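Local coordinates for protein glycoside hydrolase (Streptococcus pneumoniae serotype 4, PDB 6ORH) that probably hydrolyses alpha-L-fucosidic linkages of host glycans, as a family 29 glycoside hydrolase whose pocket holds a fucose-containing glycan, at residues 44-49 and 93-98; 83-88 and 102-107. The protein carries 2 engineered substitutions. All blocks are in the same frame, centred on the assembly; numbering follows the deposited sequence.

Contact 1: residues 44-49 and 93-98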
loop_
_atom_site.group_PDB
_atom_site.type_symbol
_atom_site.label_atom_id
_atom_site.label_comp_id
_atom_site.label_asym_id
_atom_site.label_seq_id
_atom_site.Cartn_x
_atom_site.Cartn_y
_atom_site.Cartn_z
ATOM N N GLU A 44 -27.978 -30.009 0.645
ATOM C CA GLU A 44 -28.755 -29.346 -0.386
ATOM C C GLU A 44 -29.420 -30.385 -1.287
ATOM O O GLU A 44 -28.829 -31.422 -1.594
ATOM C CB GLU A 44 -27.859 -28.424 -1.223
ATOM C CG GLU A 44 -27.373 -27.200 -0.457
ATOM C CD GLU A 44 -26.229 -27.468 0.514
ATOM O OE1 GLU A 44 -25.537 -28.475 0.341
ATOM O OE2 GLU A 44 -26.055 -26.671 1.437
ATOM N N ASP A 45 -30.632 -30.044 -1.726
ATOM C CA ASP A 45 -31.468 -30.934 -2.509
ATOM C C ASP A 45 -31.116 -30.760 -3.987
ATOM O O ASP A 45 -31.332 -29.679 -4.527
ATOM C CB ASP A 45 -32.945 -30.633 -2.234
ATOM C CG ASP A 45 -33.906 -31.520 -3.006
ATOM O OD1 ASP A 45 -33.434 -32.353 -3.809
ATOM O OD2 ASP A 45 -35.120 -31.384 -2.783
ATOM N N PRO A 46 -30.595 -31.803 -4.678
ATOM C CA PRO A 46 -30.294 -31.712 -6.113
ATOM C C PRO A 46 -31.465 -31.258 -6.979
ATOM O O PRO A 46 -31.253 -30.725 -8.065
ATOM C CB PRO A 46 -29.806 -33.117 -6.485
ATOM C CG PRO A 46 -29.224 -33.662 -5.173
ATOM C CD PRO A 46 -30.180 -33.112 -4.126
ATOM N N GLU A 47 -32.706 -31.443 -6.503
ATOM C CA GLU A 47 -33.851 -31.026 -7.306
ATOM C C GLU A 47 -33.891 -29.503 -7.471
ATOM O O GLU A 47 -34.502 -29.005 -8.418
ATOM C CB GLU A 47 -35.171 -31.587 -6.762
ATOM C CG GLU A 47 -35.143 -33.086 -6.528
ATOM C CD GLU A 47 -35.382 -33.992 -7.730
ATOM O OE1 GLU A 47 -35.685 -33.471 -8.823
ATOM O OE2 GLU A 47 -35.257 -35.223 -7.568
ATOM N N ARG A 48 -33.225 -28.765 -6.565
ATOM C CA ARG A 48 -33.222 -27.305 -6.633
ATOM C C ARG A 48 -32.263 -26.805 -7.724
ATOM O O ARG A 48 -32.352 -25.650 -8.144
ATOM C CB ARG A 48 -32.867 -26.694 -5.270
ATOM C CG ARG A 48 -33.895 -26.930 -4.169
ATOM C CD ARG A 48 -34.879 -25.790 -3.995
ATOM N NE ARG A 48 -34.256 -24.548 -3.544
ATOM C CZ ARG A 48 -34.063 -24.216 -2.267
ATOM N NH1 ARG A 48 -34.451 -25.027 -1.303
ATOM N NH2 ARG A 48 -33.483 -23.071 -1.953
ATOM N N PHE A 49 -31.359 -27.675 -8.188
ATOM C CA PHE A 49 -30.370 -27.273 -9.190
ATOM C C PHE A 49 -30.985 -27.381 -10.590
ATOM O O PHE A 49 -30.893 -28.440 -11.229
ATOM C CB PHE A 49 -29.079 -28.103 -9.060
ATOM C CG PHE A 49 -27.973 -27.623 -9.964
ATOM C CD1 PHE A 49 -27.248 -26.473 -9.648
ATOM C CD2 PHE A 49 -27.714 -28.268 -11.169
ATOM C CE1 PHE A 49 -26.293 -25.985 -10.535
ATOM C CE2 PHE A 49 -26.722 -27.810 -12.026
ATOM C CZ PHE A 49 -26.005 -26.674 -11.690
ATOM N N VAL A 93 -24.880 -33.756 -10.786
ATOM C CA VAL A 93 -25.875 -33.320 -11.749
ATOM C C VAL A 93 -26.696 -34.488 -12.292
ATOM O O VAL A 93 -27.768 -34.229 -12.820
ATOM C CB VAL A 93 -25.204 -32.529 -12.886
ATOM C CG1 VAL A 93 -24.886 -31.105 -12.419
ATOM C CG2 VAL A 93 -23.985 -33.240 -13.465
ATOM N N LYS A 94 -26.194 -35.719 -12.175
ATOM C CA LYS A 94 -26.950 -36.876 -12.665
ATOM C C LYS A 94 -28.322 -36.969 -11.999
ATOM O O LYS A 94 -29.267 -37.474 -12.615
ATOM C CB LYS A 94 -26.234 -38.191 -12.374
ATOM C CG LYS A 94 -25.063 -38.543 -13.277
ATOM C CD LYS A 94 -24.661 -40.006 -13.099
ATOM C CE LYS A 94 -23.546 -40.416 -14.040
ATOM N NZ LYS A 94 -23.149 -41.835 -13.843
ATOM N N VAL A 95 -28.451 -36.491 -10.760
ATOM C CA VAL A 95 -29.720 -36.611 -10.056
ATOM C C VAL A 95 -30.453 -35.271 -9.981
ATOM O O VAL A 95 -31.434 -35.125 -9.238
ATOM C CB VAL A 95 -29.543 -37.258 -8.666
ATOM C CG1 VAL A 95 -29.034 -38.693 -8.759
ATOM C CG2 VAL A 95 -28.669 -36.434 -7.737
ATOM N N SER A 96 -30.012 -34.292 -10.787
ATOM C CA SER A 96 -30.681 -33.005 -10.829
ATOM C C SER A 96 -31.589 -32.953 -12.059
ATOM O O SER A 96 -31.394 -33.715 -12.995
ATOM C CB SER A 96 -29.691 -31.866 -10.830
ATOM O OG SER A 96 -29.245 -31.571 -12.148
ATOM N N PRO A 97 -32.622 -32.090 -12.085
ATOM C CA PRO A 97 -33.460 -31.968 -13.280
ATOM C C PRO A 97 -32.825 -31.204 -14.431
ATOM O O PRO A 97 -33.349 -31.207 -15.547
ATOM C CB PRO A 97 -34.714 -31.240 -12.799
ATOM C CG PRO A 97 -34.320 -30.553 -11.509
ATOM C CD PRO A 97 -33.109 -31.281 -10.962
ATOM N N TRP A 98 -31.699 -30.534 -14.160
ATOM C CA TRP A 98 -31.046 -29.785 -15.222
ATOM C C TRP A 98 -30.739 -30.739 -16.381
ATOM O O TRP A 98 -30.194 -31.811 -16.153
ATOM C CB TRP A 98 -29.751 -29.174 -14.640
ATOM C CG TRP A 98 -28.962 -28.356 -15.619
ATOM C CD1 TRP A 98 -29.414 -27.281 -16.319
ATOM C CD2 TRP A 98 -27.578 -28.525 -15.987
ATOM N NE1 TRP A 98 -28.424 -26.780 -17.122
ATOM C CE2 TRP A 98 -27.281 -27.513 -16.928
ATOM C CE3 TRP A 98 -26.574 -29.428 -15.626
ATOM C CZ2 TRP A 98 -26.029 -27.407 -17.534
ATOM C CZ3 TRP A 98 -25.317 -29.300 -16.191
ATOM C CH2 TRP A 98 -25.049 -28.295 -17.128
HETATM O O HOH W 1 -32.458 -35.957 -6.835
#

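Contact 2: residues 83-88 and 102-107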
loop_
_atom_site.group_PDB
_atom_site.type_symbol
_atom_site.label_atom_id
_atom_site.label_comp_id
_atom_site.label_asym_id
_atom_site.label_seq_id
_atom_site.Cartn_x
_atom_site.Cartn_y
_atom_site.Cartn_z
ATOM N N LEU A 83 -20.495 -31.194 -10.509
ATOM C CA LEU A 83 -21.233 -30.533 -11.585
ATOM C C LEU A 83 -20.938 -31.187 -12.944
ATOM O O LEU A 83 -21.227 -30.613 -14.002
ATOM C CB LEU A 83 -20.868 -29.039 -11.573
ATOM C CG LEU A 83 -21.295 -28.309 -10.295
ATOM C CD1 LEU A 83 -20.796 -26.875 -10.336
ATOM C CD2 LEU A 83 -22.819 -28.309 -10.156
ATOM N N TYR A 84 -20.329 -32.380 -12.907
ATOM C CA TYR A 84 -20.192 -33.216 -14.097
ATOM C C TYR A 84 -20.612 -34.616 -13.663
ATOM O O TYR A 84 -20.600 -34.923 -12.478
ATOM C CB TYR A 84 -18.772 -33.162 -14.679
ATOM C CG TYR A 84 -17.719 -33.890 -13.877
ATOM C CD1 TYR A 84 -17.098 -33.284 -12.785
ATOM C CD2 TYR A 84 -17.361 -35.209 -14.176
ATOM C CE1 TYR A 84 -16.141 -33.964 -12.044
ATOM C CE2 TYR A 84 -16.411 -35.898 -13.433
ATOM C CZ TYR A 84 -15.808 -35.279 -12.347
ATOM O OH TYR A 84 -14.899 -35.978 -11.598
ATOM N N PRO A 85 -21.031 -35.496 -14.599
ATOM C CA PRO A 85 -21.497 -36.842 -14.247
ATOM C C PRO A 85 -20.420 -37.855 -13.862
ATOM O O PRO A 85 -20.164 -38.854 -14.543
ATOM C CB PRO A 85 -22.330 -37.193 -15.496
ATOM C CG PRO A 85 -21.579 -36.533 -16.600
ATOM C CD PRO A 85 -21.176 -35.184 -16.030
ATOM N N THR A 86 -19.778 -37.585 -12.730
ATOM C CA THR A 86 -18.738 -38.448 -12.210
ATOM C C THR A 86 -19.273 -39.867 -11.985
ATOM O O THR A 86 -20.444 -40.054 -11.648
ATOM C CB THR A 86 -18.223 -37.880 -10.875
ATOM O OG1 THR A 86 -17.218 -38.725 -10.331
ATOM C CG2 THR A 86 -19.310 -37.593 -9.853
ATOM N N ALA A 87 -18.360 -40.834 -12.116
ATOM C CA ALA A 87 -18.691 -42.220 -11.818
ATOM C C ALA A 87 -18.658 -42.477 -10.310
ATOM O O ALA A 87 -19.048 -43.565 -9.864
ATOM C CB ALA A 87 -17.719 -43.141 -12.524
ATOM N N HIS A 88 -18.175 -41.508 -9.517
ATOM C CA HIS A 88 -17.620 -41.832 -8.203
ATOM C C HIS A 88 -18.507 -41.421 -7.025
ATOM O O HIS A 88 -18.191 -41.767 -5.878
ATOM C CB HIS A 88 -16.181 -41.318 -8.086
ATOM C CG HIS A 88 -15.302 -41.976 -9.088
ATOM N ND1 HIS A 88 -15.134 -43.355 -9.128
ATOM C CD2 HIS A 88 -14.605 -41.482 -10.134
ATOM C CE1 HIS A 88 -14.320 -43.665 -10.120
ATOM N NE2 HIS A 88 -13.993 -42.545 -10.748
ATOM N N LYS A 102 -28.959 -35.304 -17.645
ATOM C CA LYS A 102 -27.941 -35.708 -18.600
ATOM C C LYS A 102 -26.962 -34.561 -18.843
ATOM O O LYS A 102 -26.290 -34.535 -19.879
ATOM C CB LYS A 102 -28.600 -36.210 -19.890
ATOM C CG LYS A 102 -29.385 -37.498 -19.630
ATOM C CD LYS A 102 -30.053 -38.166 -20.807
ATOM C CE LYS A 102 -30.536 -39.554 -20.440
ATOM N NZ LYS A 102 -29.423 -40.393 -19.922
ATOM N N GLY A 103 -26.894 -33.648 -17.873
ATOM C CA GLY A 103 -26.113 -32.415 -17.975
ATOM C C GLY A 103 -24.661 -32.625 -17.556
ATOM O O GLY A 103 -24.326 -33.520 -16.773
ATOM N N ASP A 104 -23.770 -31.830 -18.157
ATOM C CA ASP A 104 -22.373 -31.906 -17.788
ATOM C C ASP A 104 -21.798 -30.501 -17.936
ATOM O O ASP A 104 -21.523 -30.077 -19.054
ATOM C CB ASP A 104 -21.641 -32.950 -18.651
ATOM C CG ASP A 104 -20.160 -33.088 -18.339
ATOM O OD1 ASP A 104 -19.617 -32.171 -17.685
ATOM O OD2 ASP A 104 -19.555 -34.101 -18.746
ATOM N N LEU A 105 -21.649 -29.770 -16.813
ATOM C CA LEU A 105 -21.284 -28.360 -16.916
ATOM C C LEU A 105 -19.827 -28.249 -17.357
ATOM O O LEU A 105 -19.479 -27.333 -18.093
ATOM C CB LEU A 105 -21.530 -27.660 -15.573
ATOM C CG LEU A 105 -21.229 -26.158 -15.589
ATOM C CD1 LEU A 105 -22.124 -25.412 -16.601
ATOM C CD2 LEU A 105 -21.374 -25.584 -14.181
ATOM N N LEU A 106 -18.981 -29.197 -16.922
ATOM C CA LEU A 106 -17.585 -29.161 -17.337
ATOM C C LEU A 106 -17.477 -29.334 -18.852
ATOM O O LEU A 106 -16.681 -28.645 -19.477
ATOM C CB LEU A 106 -16.757 -30.179 -16.539
ATOM C CG LEU A 106 -15.266 -30.234 -16.890
ATOM C CD1 LEU A 106 -14.591 -28.883 -16.689
ATOM C CD2 LEU A 106 -14.570 -31.288 -16.050
ATOM N N LEU A 107 -18.312 -30.223 -19.429
ATOM C CA LEU A 107 -18.315 -30.379 -20.878
ATOM C C LEU A 107 -18.809 -29.103 -21.561
ATOM O O LEU A 107 -18.192 -28.662 -22.540
ATOM C CB LEU A 107 -19.227 -31.555 -21.250
ATOM C CG LEU A 107 -19.273 -31.857 -22.749
ATOM C CD1 LEU A 107 -17.910 -32.309 -23.241
ATOM C CD2 LEU A 107 -20.306 -32.949 -23.021
#

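Contact 1: residues 44-49 and 93-98
Phe-49 and Trp-98 make an aromatic pair in which the edge of the phenyl ring is directed, offset, at the indole face. The planes stand at 79°, and the phenyl centroid lies 5.7 Å from that of the five-membered ring. Phe-49 CG is anti to the backbone N (chi1 -173°), beside the carbonyl carbon, and the ring beyond it reaches the 93-98 loop. Its CE2 meets Trp-98 CE3; the same CE2 lies 3.8 Å from Val-93 CG1, which approaches obliquely. Ser-96 OG also lies in plane at the phenyl edge. A second apolar contact, nearer the surface, sets Pro-46 CB 3.7 Å from Val-95 CG2, the two side chains running side by side.

Polar atoms serve mainly to shape each loop from within. Asp-45 OD1 accepts from Glu-47 N in an Asx turn, met from above the carboxylate plane. In the other loop, Val-93 O is gripped twice from one face of its plane, by Ser-96 N and by Ser-96 OG at 3.1 Å. Across the contact, two carbonyl oxygens meet carbon: Pro-46 O, which also accepts from Phe-49 N, lies 3.4 Å from Ser-96 CB, and Glu-47 O lies 3.5 Å from Pro-97 CG.

No direct hydrogen bond joins the segments. Near the surface a water donates to Val-95 O at 2.7 Å and, in one of two Glu-47 conformers, to OE2. Phe-29 also meets the Phe-49 ring, while Trp-98 rests on helix 105-116. The chemistry thus implies two self-braced loops held together by apolar and aromatic packing, with Phe-49 O buried without a polar partner.

Contact 2: residues 83-88 and 102-107
Pro-85 and Asp-104 cross at about a right angle, the pyrrolidine lying against the carboxylate: Pro-85 CD is 3.3 Å from Asp-104 CG and equally near OD2. Asp-104 has CG anti to its backbone N (chi1 179°), which puts CG beside Tyr-84 and Pro-85. There OD1 also touches Tyr-84 CB at 3.3 Å. The two carboxylate oxygens of Asp-104 have different duties. OD1 accepts from Leu-107 N at 2.9 Å, from 68° out of the carboxylate plane, whereas OD2 bonds to the hydroxyl of Tyr-159.

Tyr-84 offers the contact only the root of its side chain. CG sits between the backbone N and the carbonyl carbon (chi1 73°), and the ring leads away from the 102-107 segment, carrying OH to Glu-152 on helix 139-154. CB stays behind, packing 4.1 Å from Leu-106 CB as well as against the aspartate.

Leu-83 and Leu-105 lie side by side, pointing the same way, with Leu-83 CD1 and Leu-105 CD2 brushing at 4.1 Å. Their backbones supply the one direct hydrogen bond between the segments: Leu-105 N donates to Leu-83 O at 3.0 Å, reaching the oxygen almost in line with the carbonyl bond. Leu-105 CB lies 3.4 Å from the same oxygen.

The bonds to Leu-83 O and Asp-104 OD1 engage amides of the first turn of helix 105-116, which have no acceptor in a preceding turn. Asp-104 is the N-cap residue and serves Leu-107 N; Leu-83 O, brought in from the preceding loop, serves Leu-105 N. This is a side-chain N-cap supplemented by a loop carbonyl, at the start of a helix in the TIM-barrel-related catalytic domain of a family 29 fucosidase.

Contacts 1 and 2 have centres about 12 Å apart on the same side of the chain's centre, and they share the long connection from strand 70-74 to helix 105-116. Their segments alternate in sequence, 44-49, 83-88, 93-98, 102-107. The connection folds back on its own helix start and also packs against the earlier loop between helices 31-35 and 56-65. Val-93 and Trp-98 join the two: Val-93 CG2 lies 3.3 Å from Gly-103 O, and Trp-98 CZ3 lies 3.6 Å from Asp-104 N. Both contacts belong to the catalytic domain but lie away from the glycan pocket and the calcium site, forming one continuous patch of loop packing at the start of helix 105-116.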